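Local coordinates for extracellular solute-binding protein family 1 (PDB 4R2F), which binds the disaccharide laminaribiose and probably hands sugars of this kind to a membrane transporter as its extracellular solute-binding component, at residues G135-F140 and A148-L153; K57-G62 and L333-E338; N401-T406 and K415-A420; T174-L179 and M213-G218. All blocks are in the same frame, centred on the assembly; numbering follows the deposited sequence.

Contact 1: residues G135-F140 and A148-L153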
loop_
_atom_site.group_PDB
_atom_site.type_symbol
_atom_site.label_atom_id
_atom_site.label_comp_id
_atom_site.label_asym_id
_atom_site.label_seq_id
_atom_site.Cartn_x
_atom_site.Cartn_y
_atom_site.Cartn_z
ATOM N N GLY A 135 3.889 14.473 11.002
ATOM C CA GLY A 135 3.703 13.083 11.402
ATOM C C GLY A 135 4.308 12.012 10.497
ATOM O O GLY A 135 4.148 10.817 10.781
ATOM N N VAL A 136 4.979 12.390 9.408
ATOM C CA VAL A 136 5.415 11.353 8.454
ATOM C C VAL A 136 6.781 10.754 8.792
ATOM O O VAL A 136 7.058 9.634 8.380
ATOM C CB VAL A 136 5.355 11.787 6.976
ATOM C CG1 VAL A 136 3.954 12.274 6.636
ATOM C CG2 VAL A 136 6.406 12.830 6.632
ATOM N N VAL A 137 7.613 11.468 9.556
ATOM C CA VAL A 137 8.988 11.007 9.852
ATOM C C VAL A 137 9.052 10.226 11.134
ATOM O O VAL A 137 9.762 9.221 11.251
ATOM C CB VAL A 137 9.959 12.205 9.992
ATOM C CG1 VAL A 137 11.367 11.725 10.316
ATOM C CG2 VAL A 137 9.937 13.060 8.732
ATOM N N GLU A 138 8.292 10.706 12.111
ATOM C CA GLU A 138 8.323 10.196 13.486
ATOM C C GLU A 138 8.021 8.698 13.658
ATOM O O GLU A 138 8.621 8.049 14.534
ATOM C CB GLU A 138 7.347 11.019 14.355
ATOM C CG GLU A 138 7.782 12.477 14.528
ATOM C CD GLU A 138 7.153 13.492 13.560
ATOM O OE1 GLU A 138 6.758 13.171 12.394
ATOM O OE2 GLU A 138 7.083 14.662 13.999
ATOM N N PRO A 139 7.104 8.128 12.846
ATOM C CA PRO A 139 6.915 6.681 12.955
ATOM C C PRO A 139 8.194 5.846 12.831
ATOM O O PRO A 139 8.192 4.691 13.234
ATOM C CB PRO A 139 5.991 6.369 11.775
ATOM C CG PRO A 139 5.177 7.614 11.621
ATOM C CD PRO A 139 6.193 8.711 11.836
ATOM N N PHE A 140 9.245 6.406 12.243
ATOM C CA PHE A 140 10.462 5.670 11.941
ATOM C C PHE A 140 11.557 5.855 12.971
ATOM O O PHE A 140 12.639 5.264 12.855
ATOM C CB PHE A 140 10.930 6.058 10.544
ATOM C CG PHE A 140 9.939 5.683 9.505
ATOM C CD1 PHE A 140 9.813 4.358 9.128
ATOM C CD2 PHE A 140 9.071 6.609 8.987
ATOM C CE1 PHE A 140 8.869 3.964 8.213
ATOM C CE2 PHE A 140 8.122 6.231 8.064
ATOM C CZ PHE A 140 8.019 4.901 7.679
ATOM N N ALA A 148 14.404 4.359 8.655
ATOM C CA ALA A 148 14.192 4.672 7.238
ATOM C C ALA A 148 13.662 6.088 7.131
ATOM O O ALA A 148 13.431 6.743 8.150
ATOM C CB ALA A 148 13.182 3.699 6.618
ATOM N N VAL A 149 13.458 6.551 5.898
ATOM C CA VAL A 149 12.922 7.892 5.635
ATOM C C VAL A 149 11.669 7.771 4.764
ATOM O O VAL A 149 11.697 7.099 3.721
ATOM C CB VAL A 149 13.987 8.750 4.924
ATOM C CG1 VAL A 149 13.460 10.137 4.639
ATOM C CG2 VAL A 149 15.252 8.823 5.750
ATOM N N PRO A 150 10.567 8.432 5.162
ATOM C CA PRO A 150 9.360 8.303 4.342
ATOM C C PRO A 150 9.504 8.876 2.953
ATOM O O PRO A 150 10.198 9.864 2.785
ATOM C CB PRO A 150 8.317 9.126 5.115
ATOM C CG PRO A 150 9.133 10.133 5.873
ATOM C CD PRO A 150 10.359 9.375 6.281
ATOM N N TRP A 151 8.840 8.285 1.962
ATOM C CA TRP A 151 8.863 8.876 0.607
ATOM C C TRP A 151 7.504 9.004 -0.055
ATOM O O TRP A 151 7.324 9.807 -0.962
ATOM C CB TRP A 151 9.891 8.167 -0.309
ATOM C CG TRP A 151 9.475 6.863 -0.933
ATOM C CD1 TRP A 151 9.398 5.637 -0.318
ATOM C CD2 TRP A 151 9.091 6.645 -2.295
ATOM N NE1 TRP A 151 8.964 4.686 -1.207
ATOM C CE2 TRP A 151 8.789 5.269 -2.432
ATOM C CE3 TRP A 151 8.993 7.469 -3.422
ATOM C CZ2 TRP A 151 8.394 4.707 -3.649
ATOM C CZ3 TRP A 151 8.585 6.918 -4.610
ATOM C CH2 TRP A 151 8.299 5.537 -4.721
ATOM N N GLN A 152 6.540 8.210 0.390
ATOM C CA GLN A 152 5.186 8.335 -0.091
ATOM C C GLN A 152 4.239 7.607 0.836
ATOM O O GLN A 152 4.668 6.807 1.686
ATOM C CB GLN A 152 5.025 7.828 -1.546
ATOM C CG GLN A 152 5.671 6.488 -1.883
ATOM C CD GLN A 152 4.711 5.306 -1.922
ATOM O OE1 GLN A 152 3.790 5.191 -1.107
ATOM N NE2 GLN A 152 4.939 4.407 -2.857
ATOM N N LEU A 153 2.954 7.936 0.669
ATOM C CA LEU A 153 1.884 7.374 1.427
ATOM C C LEU A 153 0.925 6.691 0.490
ATOM O O LEU A 153 0.242 7.332 -0.300
ATOM C CB LEU A 153 1.163 8.446 2.227
ATOM C CG LEU A 153 1.973 9.159 3.311
ATOM C CD1 LEU A 153 1.303 10.478 3.692
ATOM C CD2 LEU A 153 2.143 8.247 4.504
#
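Val-137 and Pro-150 bring their CA atoms to 6.1 Å, as do Phe-140 and Ala-148, so the chain of 135-140 runs back along 148-153 in the opposite direction. The contact lies at the base of a beta hairpin: strand 141-142 turns into strand 145-161 just beyond Phe-140, and the loop leading into the hairpin folds down on the second strand. Pro-150 is the centre of the contact. Its pyrrolidine ring presses against the backbone of Val-136, with CG 3.3 Å from Val-136 O, and two valine methyls close in on the same carbon. Val-136 has CG1 anti to the carbonyl carbon (chi1 -55°), which leaves CG2 between the backbone N and that carbon; CG2 lies 3.9 Å from Pro-150 CG and crosses the proline at about a right angle, while Val-137 CG2 approaches more loosely. The other valine branch, Val-136 CG1, extends the apolar seam to Leu-153 CD1. Phe-140 slides past Pro-150 in the opposite sense, CD2 coming within 4.1 Å of Pro-150 CD. Pro-139 CB lies above one face of this phenyl ring, toward its rim, and Val-136 O sits in the ring plane at its edge. Val-149 points away from this seam. The side chain of Leu-153 is about 9 Å from a bound glucose unit. The carbonyl of Ala-148 is buried without a hydrogen-bonding partner, its O lying 3.5 Å from Phe-140 CB.

Contact 2: residues K57-G62 and L333-E338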
loop_
_atom_site.group_PDB
_atom_site.type_symbol
_atom_site.label_atom_id
_atom_site.label_comp_id
_atom_site.label_asym_id
_atom_site.label_seq_id
_atom_site.Cartn_x
_atom_site.Cartn_y
_atom_site.Cartn_z
ATOM N N LYS A 57 14.588 4.976 -12.730
ATOM C CA LYS A 57 15.899 4.550 -13.238
ATOM C C LYS A 57 16.753 5.751 -13.646
ATOM O O LYS A 57 17.882 5.867 -13.210
ATOM C CB LYS A 57 15.711 3.640 -14.438
ATOM C CG LYS A 57 16.992 3.078 -15.026
ATOM C CD LYS A 57 16.643 2.070 -16.114
ATOM C CE LYS A 57 17.691 2.016 -17.209
ATOM N NZ LYS A 57 18.873 1.276 -16.707
ATOM N N LYS A 58 16.205 6.649 -14.460
ATOM C CA LYS A 58 16.973 7.825 -14.914
ATOM C C LYS A 58 17.376 8.728 -13.758
ATOM O O LYS A 58 18.507 9.207 -13.714
ATOM C CB LYS A 58 16.223 8.628 -15.979
ATOM C CG LYS A 58 16.452 8.079 -17.379
ATOM C CD LYS A 58 15.470 8.655 -18.382
ATOM C CE LYS A 58 15.465 7.858 -19.679
ATOM N NZ LYS A 58 14.074 7.735 -20.201
ATOM N N ILE A 59 16.481 8.930 -12.797
ATOM C CA ILE A 59 16.843 9.699 -11.605
ATOM C C ILE A 59 18.028 9.061 -10.877
ATOM O O ILE A 59 19.042 9.712 -10.621
ATOM C CB ILE A 59 15.638 9.880 -10.676
ATOM C CG1 ILE A 59 14.633 10.809 -11.337
ATOM C CG2 ILE A 59 16.053 10.472 -9.331
ATOM C CD1 ILE A 59 13.310 10.886 -10.613
ATOM N N ALA A 60 17.917 7.774 -10.587
ATOM C CA ALA A 60 18.941 7.064 -9.824
ATOM C C ALA A 60 20.286 7.046 -10.546
ATOM O O ALA A 60 21.326 7.267 -9.943
ATOM C CB ALA A 60 18.480 5.629 -9.538
ATOM N N GLU A 61 20.256 6.788 -11.845
ATOM C CA GLU A 61 21.476 6.657 -12.614
ATOM C C GLU A 61 22.113 8.016 -12.872
ATOM O O GLU A 61 23.272 8.087 -13.263
ATOM C CB GLU A 61 21.230 5.809 -13.872
ATOM C CG GLU A 61 20.835 4.390 -13.440
ATOM C CD GLU A 61 20.752 3.343 -14.543
ATOM O OE1 GLU A 61 20.835 2.137 -14.193
ATOM O OE2 GLU A 61 20.581 3.696 -15.731
ATOM N N GLY A 62 21.384 9.084 -12.555
ATOM C CA GLY A 62 21.920 10.446 -12.581
ATOM C C GLY A 62 22.774 10.822 -11.387
ATOM O O GLY A 62 23.478 11.823 -11.417
ATOM N N LEU A 333 15.725 11.815 -2.661
ATOM C CA LEU A 333 14.598 12.564 -2.063
ATOM C C LEU A 333 14.392 13.943 -2.694
ATOM O O LEU A 333 13.253 14.373 -2.882
ATOM C CB LEU A 333 14.799 12.727 -0.564
ATOM C CG LEU A 333 14.651 11.448 0.233
ATOM C CD1 LEU A 333 15.178 11.685 1.627
ATOM C CD2 LEU A 333 13.191 11.032 0.252
ATOM N N GLY A 334 15.491 14.599 -3.055
ATOM C CA GLY A 334 15.456 15.907 -3.689
ATOM C C GLY A 334 14.854 15.935 -5.091
ATOM O O GLY A 334 14.434 16.980 -5.534
ATOM N N LYS A 335 14.805 14.794 -5.781
ATOM C CA LYS A 335 14.268 14.703 -7.138
ATOM C C LYS A 335 12.849 14.088 -7.228
ATOM O O LYS A 335 12.200 14.078 -8.301
ATOM C CB LYS A 335 15.262 13.919 -8.023
ATOM C CG LYS A 335 16.629 14.601 -8.181
ATOM C CD LYS A 335 16.842 15.261 -9.535
ATOM C CE LYS A 335 17.258 14.240 -10.594
ATOM N NZ LYS A 335 16.903 14.609 -11.999
ATOM N N LEU A 336 12.362 13.585 -6.101
ATOM C CA LEU A 336 11.027 12.956 -6.054
ATOM C C LEU A 336 9.906 13.789 -6.646
ATOM O O LEU A 336 8.999 13.235 -7.258
ATOM C CB LEU A 336 10.636 12.594 -4.615
ATOM C CG LEU A 336 11.405 11.436 -4.004
ATOM C CD1 LEU A 336 10.830 11.204 -2.620
ATOM C CD2 LEU A 336 11.336 10.176 -4.848
ATOM N N LYS A 337 9.933 15.106 -6.446
ATOM C CA LYS A 337 8.900 15.964 -7.038
ATOM C C LYS A 337 8.677 15.705 -8.535
ATOM O O LYS A 337 7.554 15.806 -9.019
ATOM C CB LYS A 337 9.223 17.444 -6.802
ATOM C CG LYS A 337 10.548 17.908 -7.383
ATOM C CD LYS A 337 10.851 19.354 -7.020
ATOM C CE LYS A 337 12.127 19.795 -7.712
ATOM N NZ LYS A 337 12.751 20.939 -7.004
ATOM N N GLU A 338 9.725 15.342 -9.267
ATOM C CA GLU A 338 9.571 15.109 -10.715
ATOM C C GLU A 338 8.596 13.991 -11.020
ATOM O O GLU A 338 7.943 14.012 -12.060
ATOM C CB GLU A 338 10.920 14.770 -11.365
ATOM C CG GLU A 338 11.899 15.942 -11.374
ATOM C CD GLU A 338 13.342 15.535 -11.629
ATOM O OE1 GLU A 338 13.598 14.405 -12.122
ATOM O OE2 GLU A 338 14.226 16.367 -11.333
#
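Ile-59 and Lys-335 mark the closest backbone approach, with CA atoms 7.2 Å apart, where the last part of helix 50-61 faces the join between helix 322-335 and helix 337-341. Helix 50-61 is the connection of a beta-alpha-beta crossover, since strands 40-44 and 70-74 on either end of it pair in parallel, and the contact packs this N-terminal unit against a part of the chain some 270 residues later. Ile-59 alone reaches across from its helix, and its branches divide the work. CG2, anti to the backbone N, touches Lys-335 CB at 3.8 Å and passes near CE of the same lysine. CG1 and CD1 run instead toward Glu-338, each 3.8 Å from its OE1. Lys-335 bends at chi2 (-105°) and chi3 (-81°), which folds its ammonium group back over its own segment to form a salt bridge with Glu-338. The aliphatic part of the lysine is thereby laid against the isoleucine while its charge stays with the glutamate. Ile-59 also packs on Tyr-332, and its carbonyl O is hydrogen-bonded to Tyr-331 OH. In the Lys-335 pair both bonds are weak, NZ lying 3.3 Å from OE1 and from OE2 of Glu-338.

Contact 3: residues N401-T406 and K415-A420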
loop_
_atom_site.group_PDB
_atom_site.type_symbol
_atom_site.label_atom_id
_atom_site.label_comp_id
_atom_site.label_asym_id
_atom_site.label_seq_id
_atom_site.Cartn_x
_atom_site.Cartn_y
_atom_site.Cartn_z
ATOM N N ASN A 401 -1.667 -13.872 2.954
ATOM C CA ASN A 401 -1.934 -14.290 1.570
ATOM C C ASN A 401 -2.997 -15.361 1.523
ATOM O O ASN A 401 -3.990 -15.239 0.794
ATOM C CB ASN A 401 -0.671 -14.786 0.872
ATOM C CG ASN A 401 0.294 -13.653 0.528
ATOM O OD1 ASN A 401 1.492 -13.762 0.726
ATOM N ND2 ASN A 401 -0.231 -12.577 -0.008
ATOM N N GLN A 402 -2.801 -16.384 2.345
ATOM C CA GLN A 402 -3.666 -17.591 2.373
ATOM C C GLN A 402 -5.041 -17.280 2.933
ATOM O O GLN A 402 -6.064 -17.726 2.411
ATOM C CB GLN A 402 -2.925 -18.737 3.128
ATOM C CG GLN A 402 -1.637 -19.108 2.382
ATOM C CD GLN A 402 -0.764 -20.198 3.011
ATOM O OE1 GLN A 402 0.143 -20.744 2.358
ATOM N NE2 GLN A 402 -1.014 -20.503 4.267
ATOM N N PHE A 403 -5.083 -16.442 3.960
ATOM C CA PHE A 403 -6.354 -15.943 4.477
ATOM C C PHE A 403 -7.173 -15.289 3.373
ATOM O O PHE A 403 -8.360 -15.585 3.186
ATOM C CB PHE A 403 -6.071 -14.973 5.614
ATOM C CG PHE A 403 -7.265 -14.267 6.140
ATOM C CD1 PHE A 403 -8.287 -14.956 6.773
ATOM C CD2 PHE A 403 -7.365 -12.893 6.036
ATOM C CE1 PHE A 403 -9.384 -14.290 7.268
ATOM C CE2 PHE A 403 -8.449 -12.228 6.548
ATOM C CZ PHE A 403 -9.470 -12.928 7.160
ATOM N N THR A 404 -6.527 -14.418 2.614
ATOM C CA THR A 404 -7.203 -13.712 1.541
ATOM C C THR A 404 -7.772 -14.690 0.510
ATOM O O THR A 404 -8.894 -14.521 0.050
ATOM C CB THR A 404 -6.253 -12.702 0.833
ATOM O OG1 THR A 404 -5.677 -11.811 1.796
ATOM C CG2 THR A 404 -7.017 -11.891 -0.203
ATOM N N GLN A 405 -6.980 -15.672 0.116
ATOM C CA GLN A 405 -7.402 -16.554 -0.948
ATOM C C GLN A 405 -8.549 -17.426 -0.481
ATOM O O GLN A 405 -9.494 -17.707 -1.232
ATOM C CB GLN A 405 -6.209 -17.339 -1.470
ATOM C CG GLN A 405 -5.234 -16.427 -2.213
ATOM C CD GLN A 405 -4.106 -17.142 -2.934
ATOM O OE1 GLN A 405 -3.660 -18.203 -2.524
ATOM N NE2 GLN A 405 -3.637 -16.551 -4.027
ATOM N N THR A 406 -8.494 -17.805 0.784
ATOM C CA THR A 406 -9.584 -18.540 1.419
ATOM C C THR A 406 -10.892 -17.764 1.427
ATOM O O THR A 406 -11.957 -18.306 1.094
ATOM C CB THR A 406 -9.166 -18.939 2.856
ATOM O OG1 THR A 406 -8.182 -19.983 2.773
ATOM C CG2 THR A 406 -10.329 -19.402 3.686
ATOM N N LYS A 415 -15.168 -17.448 11.081
ATOM C CA LYS A 415 -14.435 -17.850 12.292
ATOM C C LYS A 415 -13.291 -18.800 11.992
ATOM O O LYS A 415 -12.181 -18.601 12.497
ATOM C CB LYS A 415 -15.392 -18.456 13.341
ATOM C CG LYS A 415 -16.056 -17.412 14.232
ATOM C CD LYS A 415 -17.496 -17.740 14.607
ATOM C CE LYS A 415 -17.966 -16.847 15.747
ATOM N NZ LYS A 415 -19.437 -16.640 15.732
ATOM N N SER A 416 -13.524 -19.809 11.146
ATOM C CA SER A 416 -12.450 -20.752 10.798
ATOM C C SER A 416 -11.296 -20.074 10.059
ATOM O O SER A 416 -10.121 -20.356 10.315
ATOM C CB SER A 416 -12.976 -21.935 9.950
ATOM O OG SER A 416 -14.041 -22.631 10.617
ATOM N N ALA A 417 -11.632 -19.246 9.084
ATOM C CA ALA A 417 -10.605 -18.548 8.305
ATOM C C ALA A 417 -9.731 -17.673 9.234
ATOM O O ALA A 417 -8.513 -17.727 9.179
ATOM C CB ALA A 417 -11.263 -17.718 7.228
ATOM N N LEU A 418 -10.395 -16.919 10.100
ATOM C CA LEU A 418 -9.719 -16.060 11.072
ATOM C C LEU A 418 -8.873 -16.838 12.076
ATOM O O LEU A 418 -7.789 -16.390 12.456
ATOM C CB LEU A 418 -10.753 -15.200 11.788
ATOM C CG LEU A 418 -11.308 -14.024 10.978
ATOM C CD1 LEU A 418 -12.566 -13.426 11.584
ATOM C CD2 LEU A 418 -10.238 -12.939 10.811
ATOM N N THR A 419 -9.351 -18.015 12.492
ATOM C CA THR A 419 -8.607 -18.861 13.416
ATOM C C THR A 419 -7.356 -19.359 12.740
ATOM O O THR A 419 -6.279 -19.345 13.341
ATOM C CB THR A 419 -9.469 -20.039 13.934
ATOM O OG1 THR A 419 -10.618 -19.486 14.576
ATOM C CG2 THR A 419 -8.720 -20.897 14.920
ATOM N N ALA A 420 -7.473 -19.778 11.480
ATOM C CA ALA A 420 -6.284 -20.211 10.719
ATOM C C ALA A 420 -5.300 -19.031 10.557
ATOM O O ALA A 420 -4.088 -19.205 10.620
ATOM C CB ALA A 420 -6.682 -20.767 9.353
#
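Phe-403 supplies the flat group of this contact: its ring stacks with that of Phe-421, and its CD1, CE1 and CZ atoms reach across to Ala-417 and Leu-418. The two segments form an alpha-alpha hairpin, helix 398-408 followed by helix 414-428, with local axes antiparallel at 168° and 9.7 Å apart. With CG anti to the backbone N (chi1 173°), the phenyl group lies in the gap between the helices. CZ touches Leu-418 CD2 at 3.7 Å, the leucine crossing the phenylalanine aslant, and CE1 meets Ala-417 CB at 3.9 Å. CD1 lies 3.7 Å from Ala-417 O, against the backbone itself. The small Ala-417 side chain probably leaves room for the ring and for Thr-406 CG2, which rests on the same methyl, Ala-417 CB, at 4.0 Å. Met-209 and Met-213 of helix 204-215 also touch Phe-403, while Val-238 of helix 232-246 touches both Phe-403 and Leu-418, so the hairpin is packed into the surrounding helices. Thr-406 turns its methyl to Ala-417 and its hydroxyl back to its own helix, where OG1 donates to Gln-402 O at 3.1 Å from 38° above the carbonyl plane, across from Thr-406 N on the opposite face.

Contact 4: residues T174-L179 and M213-G218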
loop_
_atom_site.group_PDB
_atom_site.type_symbol
_atom_site.label_atom_id
_atom_site.label_comp_id
_atom_site.label_asym_id
_atom_site.label_seq_id
_atom_site.Cartn_x
_atom_site.Cartn_y
_atom_site.Cartn_z
ATOM N N THR A 174 -22.996 4.240 0.395
ATOM C CA THR A 174 -22.568 5.026 1.554
ATOM C C THR A 174 -22.238 4.127 2.730
ATOM O O THR A 174 -21.735 4.597 3.748
ATOM C CB THR A 174 -23.671 5.992 1.989
ATOM O OG1 THR A 174 -24.855 5.242 2.264
ATOM C CG2 THR A 174 -23.960 7.004 0.883
ATOM N N ASP A 175 -22.526 2.834 2.594
ATOM C CA ASP A 175 -22.287 1.882 3.664
ATOM C C ASP A 175 -22.319 0.477 3.129
ATOM O O ASP A 175 -22.573 0.283 1.930
ATOM C CB ASP A 175 -23.298 2.068 4.807
ATOM C CG ASP A 175 -24.766 1.908 4.375
ATOM O OD1 ASP A 175 -25.111 1.401 3.280
ATOM O OD2 ASP A 175 -25.599 2.305 5.196
ATOM N N TRP A 176 -22.058 -0.496 4.000
ATOM C CA TRP A 176 -21.950 -1.900 3.566
ATOM C C TRP A 176 -23.257 -2.416 2.966
ATOM O O TRP A 176 -23.244 -3.094 1.946
ATOM C CB TRP A 176 -21.494 -2.802 4.716
ATOM C CG TRP A 176 -20.063 -2.590 5.084
ATOM C CD1 TRP A 176 -19.257 -1.548 4.686
ATOM C CD2 TRP A 176 -19.256 -3.412 5.932
ATOM N NE1 TRP A 176 -18.004 -1.699 5.206
ATOM C CE2 TRP A 176 -17.973 -2.825 5.985
ATOM C CE3 TRP A 176 -19.483 -4.597 6.636
ATOM C CZ2 TRP A 176 -16.926 -3.377 6.719
ATOM C CZ3 TRP A 176 -18.440 -5.147 7.349
ATOM C CH2 TRP A 176 -17.179 -4.533 7.390
ATOM N N ALA A 177 -24.374 -2.068 3.592
ATOM C CA ALA A 177 -25.682 -2.503 3.132
ATOM C C ALA A 177 -25.955 -1.938 1.747
ATOM O O ALA A 177 -26.433 -2.650 0.881
ATOM C CB ALA A 177 -26.773 -2.078 4.117
ATOM N N SER A 178 -25.641 -0.667 1.521
ATOM C CA SER A 178 -25.838 -0.105 0.201
ATOM C C SER A 178 -24.810 -0.674 -0.825
ATOM O O SER A 178 -25.143 -0.834 -1.989
ATOM C CB SER A 178 -25.886 1.432 0.247
ATOM O OG SER A 178 -24.664 2.023 0.672
ATOM N N LEU A 179 -23.595 -1.023 -0.394
ATOM C CA LEU A 179 -22.620 -1.669 -1.301
ATOM C C LEU A 179 -23.168 -2.991 -1.846
ATOM O O LEU A 179 -23.114 -3.262 -3.057
ATOM C CB LEU A 179 -21.261 -1.877 -0.598
ATOM C CG LEU A 179 -20.186 -2.758 -1.243
ATOM C CD1 LEU A 179 -19.904 -2.317 -2.657
ATOM C CD2 LEU A 179 -18.903 -2.742 -0.406
ATOM N N MET A 213 -11.788 -4.905 7.860
ATOM C CA MET A 213 -11.718 -5.030 9.335
ATOM C C MET A 213 -11.635 -3.619 9.936
ATOM O O MET A 213 -12.399 -3.273 10.833
ATOM C CB MET A 213 -10.508 -5.884 9.781
ATOM C CG MET A 213 -10.559 -7.382 9.439
ATOM S SD MET A 213 -9.032 -8.248 9.872
ATOM C CE MET A 213 -8.944 -9.456 8.605
ATOM N N LEU A 214 -10.732 -2.787 9.421
ATOM C CA LEU A 214 -10.585 -1.415 9.950
ATOM C C LEU A 214 -11.855 -0.603 9.797
ATOM O O LEU A 214 -12.262 0.107 10.705
ATOM C CB LEU A 214 -9.426 -0.703 9.256
ATOM C CG LEU A 214 -8.053 -1.332 9.459
ATOM C CD1 LEU A 214 -7.020 -0.455 8.779
ATOM C CD2 LEU A 214 -7.700 -1.522 10.913
ATOM N N ASN A 215 -12.508 -0.765 8.652
ATOM C CA ASN A 215 -13.756 -0.087 8.366
ATOM C C ASN A 215 -14.869 -0.472 9.344
ATOM O O ASN A 215 -15.788 0.297 9.554
ATOM C CB ASN A 215 -14.149 -0.388 6.926
ATOM C CG ASN A 215 -15.168 0.572 6.351
ATOM O OD1 ASN A 215 -15.813 1.354 7.050
ATOM N ND2 ASN A 215 -15.325 0.499 5.042
ATOM N N ASN A 216 -14.779 -1.633 9.974
ATOM C CA ASN A 216 -15.771 -2.014 10.970
ATOM C C ASN A 216 -15.299 -1.836 12.410
ATOM O O ASN A 216 -15.835 -2.480 13.318
ATOM C CB ASN A 216 -16.152 -3.474 10.757
ATOM C CG ASN A 216 -17.483 -3.841 11.399
ATOM O OD1 ASN A 216 -18.404 -3.025 11.475
ATOM N ND2 ASN A 216 -17.603 -5.103 11.810
ATOM N N GLY A 217 -14.307 -0.975 12.630
ATOM C CA GLY A 217 -13.789 -0.739 13.971
ATOM C C GLY A 217 -12.923 -1.874 14.488
ATOM O O GLY A 217 -12.625 -1.925 15.659
ATOM N N GLY A 218 -12.504 -2.780 13.612
ATOM C CA GLY A 218 -11.660 -3.912 14.003
ATOM C C GLY A 218 -10.212 -3.665 13.726
ATOM O O GLY A 218 -9.747 -2.538 13.833
#
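Trp-176 reaches over to Asn-215 and Asn-216 with the edge of its indole that runs from NE1 through CZ2 to CH2. From CB the chain turns so that CG is anti to the carbonyl carbon (chi1 -71°), which sends the ring away from the start of helix 176-188 toward the end of helix 204-215. In the five-membered ring, NE1 comes up to the side-chain amide of Asn-215, 3.8 Å from its CG, with the amide turned 86° against the indole plane. On the six-membered ring, CZ2 lies 4.1 Å from Asn-215 CB and equally far from Asn-216 CB. CH2, at the tip, makes the closest carbon contact, 3.7 Å to Asn-216 CB. Each segment lies at a helix end: Asp-175 is the N-cap, its OD1 accepting from Ser-178 N at 2.8 Å, and a Schellman motif with Gly-217 as C-prime ends the other helix, Gly-218 N bonding to Met-213 O. Phe-240 of helix 232-246 stacks on the indole. The tryptophan therefore joins two helix ends largely through carbon, with NE1 beside the Asn-215 amide, while the Asn-216 amide is hydrogen-bonded through ND2 to Glu-236.

Contacts 1, 3 and 4 are buried, whereas contact 2 is only partly so and is the one whose touching residues include charged groups. Contacts 1 and 2 adjoin: Leu-333 packs on Val-149, and Leu-336 on Trp-151, so segment 333-338 of contact 2 packs on the strand of contact 1. Contacts 3 and 4 lie across the chain's centre from contact 2, their centres about 40 and 39 Å from its own, and meet each other where Met-213 CE touches the Phe-403 ring at CE2, 3.5 Å away; helix 232-246 borders both. Contact 1 joins loop to strand around a proline, contact 3 two helices around a phenylalanine, and contact 4 adds amides to an aromatic.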